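Local coordinates for protein UDP-N-acetylglucosamine 2-epimerase (Methanocaldococcus jannaschii, PDB 4NES) that probably catalyses the reversible epimerisation at C-2 that interconverts UDP-N-acetylglucosamine and UDP-N-acetylmannosamine, at residues I19-A22 against L23-T26. Residues are numbered along the deposited sequence; the frame is centred on the assembly and turned at random.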
ATOM      1  N   ILE A  19      16.712  19.018   0.565  1.00  8.42           N
ATOM      2  CA  ILE A  19      15.913  19.069   1.788  1.00  8.95           C
ATOM      3  C   ILE A  19      16.816  19.078   3.017  1.00  8.36           C
ATOM      4  O   ILE A  19      16.612  19.865   3.963  1.00  9.06           O
ATOM      5  CB  ILE A  19      14.903  17.909   1.825  1.00  8.49           C
ATOM      6  CG1 ILE A  19      13.811  18.189   0.796  1.00 10.61           C
ATOM      7  CG2 ILE A  19      14.310  17.754   3.219  1.00  9.09           C
ATOM      8  CD1 ILE A  19      12.968  16.983   0.453  1.00 13.61           C
ATOM      9  N   ILE A  20      17.848  18.244   2.989  1.00 10.09           N
ATOM     10  CA  ILE A  20      18.860  18.251   4.036  1.00 10.50           C
ATOM     11  C   ILE A  20      19.551  19.615   4.132  1.00 10.16           C
ATOM     12  O   ILE A  20      19.723  20.136   5.246  1.00 10.56           O
ATOM     13  CB  ILE A  20      19.871  17.104   3.825  1.00 12.54           C
ATOM     14  CG1 ILE A  20      19.157  15.765   4.051  1.00 12.42           C
ATOM     15  CG2 ILE A  20      21.101  17.267   4.729  1.00 14.07           C
ATOM     16  CD1 ILE A  20      19.890  14.545   3.525  1.00 16.02           C
ATOM     17  N   ARG A  21      19.911  20.218   2.997  1.00 11.17           N
ATOM     18  CA  ARG A  21      20.528  21.558   3.002  1.00  9.86           C
ATOM     19  C   ARG A  21      19.618  22.567   3.705  1.00 12.51           C
ATOM     20  O   ARG A  21      20.068  23.401   4.517  1.00 12.64           O
ATOM     21  CB  ARG A  21      20.808  22.033   1.573  1.00 13.00           C
ATOM     22  CG  ARG A  21      22.006  21.387   0.870  1.00 14.62           C
ATOM     23  CD  ARG A  21      23.342  21.880   1.424  1.00 18.80           C
ATOM     24  NE  ARG A  21      23.766  21.104   2.584  1.00 19.81           N
ATOM     25  CZ  ARG A  21      24.402  19.937   2.511  1.00 20.69           C
ATOM     26  NH1 ARG A  21      24.701  19.409   1.330  1.00 28.07           N
ATOM     27  NH2 ARG A  21      24.742  19.296   3.618  1.00 25.97           N
ATOM     28  N   ALA A  22      18.325  22.472   3.417  1.00 10.00           N
ATOM     29  CA  ALA A  22      17.357  23.379   4.022  1.00 12.05           C
ATOM     30  C   ALA A  22      17.174  23.116   5.517  1.00 10.66           C
ATOM     31  O   ALA A  22      17.130  24.060   6.312  1.00 11.96           O
ATOM     32  CB  ALA A  22      16.034  23.304   3.297  1.00 10.97           C
ATOM     33  N   LEU A  23      17.069  21.847   5.908  1.00 10.95           N
ATOM     34  CA  LEU A  23      16.945  21.485   7.318  1.00 12.01           C
ATOM     35  C   LEU A  23      18.124  21.963   8.162  1.00 12.74           C
ATOM     36  O   LEU A  23      17.947  22.313   9.335  1.00 12.29           O
ATOM     37  CB  LEU A  23      16.793  19.974   7.480  1.00 11.09           C
ATOM     38  CG  LEU A  23      15.452  19.390   7.060  1.00 10.15           C
ATOM     39  CD1 LEU A  23      15.532  17.869   6.940  1.00 11.91           C
ATOM     40  CD2 LEU A  23      14.374  19.790   8.059  1.00 11.59           C
ATOM     41  N   GLU A  24      19.318  21.967   7.575  1.00 12.29           N
ATOM     42  CA  GLU A  24      20.523  22.407   8.279  1.00 16.43           C
ATOM     43  C   GLU A  24      20.472  23.872   8.678  1.00 15.81           C
ATOM     44  O   GLU A  24      21.197  24.295   9.581  1.00 22.17           O
ATOM     45  CB  GLU A  24      21.764  22.153   7.426  1.00 18.79           C
ATOM     46  CG  GLU A  24      22.173  20.704   7.355  1.00 21.44           C
ATOM     47  CD  GLU A  24      23.250  20.484   6.314  1.00 29.23           C
ATOM     48  OE1 GLU A  24      23.550  21.445   5.574  1.00 26.95           O
ATOM     49  OE2 GLU A  24      23.783  19.359   6.238  1.00 40.99           O
ATOM     50  N   LYS A  25      19.625  24.647   8.015  1.00 12.56           N
ATOM     51  CA  LYS A  25      19.498  26.075   8.321  1.00 13.65           C
ATOM     52  C   LYS A  25      18.395  26.345   9.338  1.00 18.57           C
ATOM     53  O   LYS A  25      18.030  27.501   9.566  1.00 27.41           O
ATOM     54  CB  LYS A  25      19.179  26.860   7.059  1.00 18.21           C
ATOM     55  CG  LYS A  25      20.213  26.700   5.959  1.00 21.19           C
ATOM     56  CD  LYS A  25      19.797  27.457   4.707  1.00 25.23           C
ATOM     57  CE  LYS A  25      20.871  27.367   3.634  1.00 30.68           C
ATOM     58  NZ  LYS A  25      21.186  25.955   3.251  1.00 30.99           N
ATOM     59  N   THR A  26      17.860  25.291   9.943  1.00 15.90           N
ATOM     60  CA  THR A  26      16.769  25.437  10.899  1.00 14.92           C
ATOM     61  C   THR A  26      17.128  24.873  12.262  1.00 16.64           C
ATOM     62  O   THR A  26      18.180  24.258  12.441  1.00 17.22           O
ATOM     63  CB  THR A  26      15.498  24.694  10.428  1.00 15.59           C
ATOM     64  OG1 THR A  26      15.661  23.280  10.614  1.00 13.14           O
ATOM     65  CG2 THR A  26      15.185  24.994   8.978  1.00 16.08           C
TER
HETATM   66  O   HOH W   1      22.852  24.255   4.635  1.00 25.76           O
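The guanidinium of Arg21 takes the carboxylate of Glu24 at its own edge, Glu24 OE1 lying in the guanidinium plane, while the two flat groups are turned 41° against each other. Two nitrogens grip the acid side-on: Arg21 NE reaches Glu24 OE1 at 3.0 Å, from above the carboxylate plane, and NH2 reaches OE2 of the same glutamate at 2.8 Å on the syn side, somewhat out of the carboxylate plane. Bends at chi2 (-73°) and chi3 (86°) fold the arginine back alongside the glutamate, whose chain runs extended beyond CG. NH1 bonds the carbonyl of Leu51, and NH2, besides the glutamate, that of Asn52, so an alanine here would probably leave the Glu24 carboxylate without its charge partner and those two carbonyls short of a donor.

At the helix end, Lys25 curls back through its last torsion, and its NZ bonds Arg21 O at 3.1 Å from above the carbonyl plane. One water joins the three groups, donating to Arg21 O and Glu24 OE1 and accepting from NZ. The i to i+4 bonds Leu23 N to Ile19 O (2.8 Å) and Glu24 N to Ile20 O give way to an i to i+3 bond from Lys25 N to Ala22 O, overlapping a type I turn from Leu23 to Thr26. Leu23 O accepts from both Thr26 N and Thr26 OG1.

On the buried side, Ile19 CG2 lies beside Leu23 CD1 at 3.9 Å. This C-terminal end of helix 10-23, in the first Rossmann-like domain of the GT-B fold, packs through Ile20 and Leu23 on strands 3-7 and 30-34, whereas Ile19 and Ala22 touch helix 353-363.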